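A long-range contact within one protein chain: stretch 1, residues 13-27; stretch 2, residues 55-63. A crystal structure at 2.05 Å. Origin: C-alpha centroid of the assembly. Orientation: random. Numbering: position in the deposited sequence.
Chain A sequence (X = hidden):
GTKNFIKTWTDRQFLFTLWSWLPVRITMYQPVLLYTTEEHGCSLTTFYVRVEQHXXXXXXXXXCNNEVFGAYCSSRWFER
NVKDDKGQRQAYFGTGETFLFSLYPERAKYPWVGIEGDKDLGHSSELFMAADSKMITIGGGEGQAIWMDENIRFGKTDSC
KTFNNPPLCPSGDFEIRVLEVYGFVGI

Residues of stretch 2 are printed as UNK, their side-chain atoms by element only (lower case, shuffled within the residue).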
# COMPACT_ATOMS: atom_id res chain seq x y z
N GLN A 13 -3.01 -1.87 17.01
CA GLN A 13 -4.46 -1.79 16.89
C GLN A 13 -4.91 -1.72 15.44
O GLN A 13 -5.96 -2.28 15.07
CB GLN A 13 -4.98 -0.56 17.63
CG GLN A 13 -4.79 -0.64 19.12
CD GLN A 13 -5.21 0.63 19.82
OE1 GLN A 13 -6.29 1.16 19.57
NE2 GLN A 13 -4.34 1.14 20.70
N PHE A 14 -4.16 -1.01 14.60
CA PHE A 14 -4.61 -0.84 13.23
C PHE A 14 -4.61 -2.17 12.47
O PHE A 14 -5.50 -2.42 11.65
CB PHE A 14 -3.75 0.21 12.53
CG PHE A 14 -3.83 1.59 13.17
CD1 PHE A 14 -5.01 2.04 13.75
CD2 PHE A 14 -2.72 2.43 13.20
CE1 PHE A 14 -5.09 3.30 14.34
CE2 PHE A 14 -2.79 3.69 13.79
CZ PHE A 14 -3.98 4.12 14.36
N LEU A 15 -3.63 -3.04 12.75
CA LEU A 15 -3.61 -4.36 12.13
C LEU A 15 -4.83 -5.18 12.52
O LEU A 15 -5.45 -5.83 11.66
CB LEU A 15 -2.34 -5.11 12.53
CG LEU A 15 -1.03 -4.75 11.83
CD1 LEU A 15 0.07 -5.67 12.30
CD2 LEU A 15 -1.22 -4.88 10.35
N PHE A 16 -5.17 -5.19 13.81
CA PHE A 16 -6.31 -5.97 14.27
C PHE A 16 -7.61 -5.45 13.70
O PHE A 16 -8.52 -6.24 13.40
CB PHE A 16 -6.35 -6.00 15.81
CG PHE A 16 -5.31 -6.91 16.41
CD1 PHE A 16 -5.51 -8.29 16.43
CD2 PHE A 16 -4.14 -6.40 16.95
CE1 PHE A 16 -4.55 -9.14 16.96
CE2 PHE A 16 -3.18 -7.24 17.50
CZ PHE A 16 -3.39 -8.62 17.51
N THR A 17 -7.71 -4.12 13.49
CA THR A 17 -8.88 -3.54 12.83
C THR A 17 -8.98 -3.99 11.38
O THR A 17 -10.08 -4.25 10.88
CB THR A 17 -8.82 -2.01 12.89
OG1 THR A 17 -8.61 -1.60 14.24
CG2 THR A 17 -10.11 -1.40 12.38
N LEU A 18 -7.84 -4.07 10.69
CA LEU A 18 -7.80 -4.45 9.28
C LEU A 18 -7.92 -5.95 9.04
O LEU A 18 -8.17 -6.36 7.90
CB LEU A 18 -6.49 -3.99 8.64
CG LEU A 18 -6.27 -2.51 8.47
CD1 LEU A 18 -4.90 -2.29 7.86
CD2 LEU A 18 -7.35 -1.94 7.58
N TRP A 19 -7.71 -6.77 10.07
CA TRP A 19 -7.40 -8.19 9.85
C TRP A 19 -8.47 -8.88 9.01
O TRP A 19 -8.14 -9.65 8.09
CB TRP A 19 -7.21 -8.91 11.18
CG TRP A 19 -6.28 -10.10 11.06
CD1 TRP A 19 -6.60 -11.42 11.27
CD2 TRP A 19 -4.90 -10.08 10.68
NE1 TRP A 19 -5.50 -12.22 11.05
CE2 TRP A 19 -4.44 -11.43 10.68
CE3 TRP A 19 -4.00 -9.06 10.34
CZ2 TRP A 19 -3.12 -11.77 10.36
CZ3 TRP A 19 -2.69 -9.40 10.02
CH2 TRP A 19 -2.26 -10.75 10.03
N SER A 20 -9.75 -8.60 9.27
CA SER A 20 -10.81 -9.30 8.55
C SER A 20 -10.94 -8.86 7.09
O SER A 20 -11.65 -9.52 6.32
CB SER A 20 -12.17 -9.13 9.25
OG SER A 20 -12.53 -7.76 9.37
N TRP A 21 -10.27 -7.79 6.68
CA TRP A 21 -10.33 -7.41 5.26
C TRP A 21 -9.31 -8.13 4.39
O TRP A 21 -9.43 -8.08 3.16
CB TRP A 21 -10.13 -5.90 5.10
CG TRP A 21 -11.26 -5.09 5.60
CD1 TRP A 21 -12.55 -5.51 5.81
CD2 TRP A 21 -11.23 -3.71 5.95
NE1 TRP A 21 -13.31 -4.47 6.28
CE2 TRP A 21 -12.52 -3.35 6.37
CE3 TRP A 21 -10.23 -2.74 5.95
CZ2 TRP A 21 -12.83 -2.07 6.79
CZ3 TRP A 21 -10.54 -1.47 6.36
CH2 TRP A 21 -11.83 -1.14 6.77
N LEU A 22 -8.30 -8.79 4.98
CA LEU A 22 -7.28 -9.47 4.19
C LEU A 22 -7.89 -10.70 3.52
O LEU A 22 -8.93 -11.20 3.95
CB LEU A 22 -6.11 -9.90 5.08
CG LEU A 22 -5.42 -8.84 5.94
CD1 LEU A 22 -4.49 -9.52 6.93
CD2 LEU A 22 -4.66 -7.82 5.10
N PRO A 23 -7.26 -11.20 2.45
CA PRO A 23 -7.70 -12.48 1.88
C PRO A 23 -7.66 -13.57 2.95
O PRO A 23 -6.75 -13.60 3.80
CB PRO A 23 -6.70 -12.75 0.76
CG PRO A 23 -6.19 -11.36 0.38
CD PRO A 23 -6.15 -10.61 1.68
N VAL A 24 -8.65 -14.45 2.92
CA VAL A 24 -8.88 -15.34 4.06
C VAL A 24 -7.64 -16.20 4.33
O VAL A 24 -7.28 -16.43 5.49
CB VAL A 24 -10.15 -16.18 3.83
CG1 VAL A 24 -10.05 -17.03 2.55
CG2 VAL A 24 -10.45 -17.06 5.04
N ARG A 25 -6.93 -16.66 3.29
CA ARG A 25 -5.77 -17.51 3.54
C ARG A 25 -4.65 -16.76 4.25
O ARG A 25 -3.84 -17.37 4.95
CB ARG A 25 -5.24 -18.12 2.24
CG ARG A 25 -4.44 -17.16 1.37
CD ARG A 25 -4.29 -17.73 -0.06
NE ARG A 25 -3.43 -16.89 -0.89
CZ ARG A 25 -3.84 -15.82 -1.55
NH1 ARG A 25 -5.12 -15.46 -1.51
NH2 ARG A 25 -2.98 -15.12 -2.27
N ILE A 26 -4.58 -15.43 4.07
CA ILE A 26 -3.51 -14.64 4.66
C ILE A 26 -3.70 -14.47 6.16
O ILE A 26 -2.72 -14.30 6.90
CB ILE A 26 -3.42 -13.28 3.94
CG1 ILE A 26 -3.20 -13.48 2.44
CG2 ILE A 26 -2.29 -12.43 4.50
CD1 ILE A 26 -1.99 -14.33 2.13
N THR A 27 -4.96 -14.51 6.64
CA THR A 27 -5.24 -14.30 8.07
C THR A 27 -4.63 -15.36 8.96
O THR A 27 -4.58 -15.16 10.19
CB THR A 27 -6.75 -14.26 8.32
OG1 THR A 27 -7.34 -15.49 7.88
CG2 THR A 27 -7.38 -13.11 7.56
N UNK A 55 6.10 -10.73 -0.32
CA UNK A 55 4.75 -10.60 -0.85
C UNK A 55 3.82 -11.53 -0.10
O UNK A 55 4.26 -12.61 0.35
o UNK A 55 4.81 -11.89 -5.05
c UNK A 55 4.68 -10.90 -2.36
c UNK A 55 4.89 -12.35 -2.69
c UNK A 55 4.50 -12.69 -4.13
o UNK A 55 3.89 -13.77 -4.33
N UNK A 56 2.57 -11.14 0.13
CA UNK A 56 2.02 -9.79 -0.10
C UNK A 56 2.51 -8.83 0.98
O UNK A 56 3.23 -9.28 1.87
c UNK A 56 0.42 -11.11 1.08
c UNK A 56 0.52 -10.00 0.02
c UNK A 56 1.61 -12.02 0.83
N UNK A 57 2.15 -7.55 0.90
CA UNK A 57 2.52 -6.62 1.97
C UNK A 57 1.34 -5.72 2.30
O UNK A 57 0.38 -5.61 1.53
o UNK A 57 3.49 -5.03 0.40
c UNK A 57 3.74 -5.74 1.62
c UNK A 57 5.01 -6.58 1.45
N UNK A 58 1.41 -5.10 3.46
CA UNK A 58 0.39 -4.19 3.94
C UNK A 58 1.06 -2.85 4.22
O UNK A 58 1.98 -2.77 5.05
c UNK A 58 -2.14 -4.73 6.88
c UNK A 58 -1.55 -4.00 5.69
c UNK A 58 -0.29 -4.74 5.20
c UNK A 58 -2.58 -3.91 4.58
N UNK A 59 0.62 -1.82 3.52
CA UNK A 59 1.22 -0.49 3.63
C UNK A 59 0.27 0.40 4.42
O UNK A 59 -0.92 0.47 4.11
c UNK A 59 1.63 2.55 2.17
c UNK A 59 2.43 1.27 2.14
c UNK A 59 1.48 0.08 2.23
c UNK A 59 3.30 1.18 0.89
N UNK A 60 0.80 1.07 5.45
CA UNK A 60 -0.00 1.92 6.32
C UNK A 60 0.63 3.30 6.43
O UNK A 60 1.78 3.42 6.85
s UNK A 60 -1.87 0.68 9.76
c UNK A 60 -1.83 -0.95 9.00
c UNK A 60 -1.47 1.74 8.37
c UNK A 60 -0.16 1.31 7.71
N UNK A 61 -0.13 4.33 6.08
CA UNK A 61 0.33 5.72 6.12
C UNK A 61 -0.41 6.46 7.22
O UNK A 61 -1.64 6.42 7.28
c UNK A 61 0.95 5.73 3.68
c UNK A 61 0.46 5.99 2.28
c UNK A 61 0.47 7.92 4.86
c UNK A 61 0.12 6.42 4.76
N UNK A 62 0.35 7.15 8.06
CA UNK A 62 -0.19 8.08 9.04
C UNK A 62 0.26 9.49 8.63
O UNK A 62 1.46 9.77 8.62
c UNK A 62 0.61 5.52 11.73
c UNK A 62 -0.40 6.44 11.04
n UNK A 62 0.43 3.49 10.25
c UNK A 62 0.22 4.05 11.63
c UNK A 62 0.27 7.72 10.45
N UNK A 63 -0.70 10.35 8.29
CA UNK A 63 -0.37 11.71 7.87
C UNK A 63 -0.23 12.64 9.08
O UNK A 63 -0.71 12.36 10.18
c UNK A 63 -1.89 11.23 5.94
o UNK A 63 -2.55 12.76 7.68
c UNK A 63 -1.43 12.28 6.93

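Position 55 has five side-chain atoms: three carbons in a row, the third carrying two oxygens. That is a carboxylate at the end of a two-carbon spacer. It touches nothing on stretch 1. The residue is Glu-55.

Position 56 has three side-chain carbons that close a ring onto the backbone N. The peptide bond before it is cis. One ring carbon touches Ile-26. The closed ring identifies Pro-56, whose CG lies 4.2 Å from Ile-26 CD1.

Position 57 has one carbon carrying an oxygen and a second carbon. It does not reach stretch 1. This is Thr-57, the first residue of the strand.

Position 58 has four carbons, forked at the second. Its CA-to-CB bond points toward stretch 1. One tip of the fork meets three leucines there. A fork at the second carbon means Leu-58. Its CD2 lies 3.6 Å from Leu-15 CD2, 3.8 Å from Leu-18 CD1 and 4.4 Å from Leu-22 CD2.

Position 59 again has four carbons forked at the second, but it is out of reach of stretch 1. It is Leu-59.

Position 60 is an unbranched chain of two carbons, a sulfur and a last carbon. The sulfur and the last carbon reach Phe-14, Leu-15 and Leu-18 of stretch 1. Only methionine has a sulfur within such a chain, so this is Met-60. Its SD sits 3.4 Å from Phe-14 CB. The same sulfur is 5.0 Å from the centroid of the Phe-14 ring and approaches it obliquely. Met-60 CE lies 3.5 Å from Leu-18 CD1 and 4.2 Å from Leu-15 CD2.

Position 61 has four carbons, forked at the first, with one arm two carbons long. It makes no contact with stretch 1. It is Ile-61.

Position 62 has four carbons in a row ending in nitrogen. The last carbon before the nitrogen lies against the edge of the Phe-14 ring. This is Lys-62. Its CE lies 3.7 Å from Phe-14 CD2, near the ring plane.

Position 63 has one carbon carrying an oxygen and a carbon. It is far from stretch 1. It is Thr-63.

The contact follows the alternation of the strand. Leu-58, Met-60 and Lys-62 point toward stretch 1, while the residues between them are out of reach. Phe-14, Leu-15 and Leu-18 meet them from the helix. Leu-22 and Ile-26 continue the apolar surface beyond it, Ile-26 against Pro-56. No hydrogen bond crosses between the stretches. Apolar packing, with an oblique sulfur-aromatic approach, accounts for the contact, which buries 366 Å² over both sides.

Stretch 2, residues 55-63: EPTLLMIKT
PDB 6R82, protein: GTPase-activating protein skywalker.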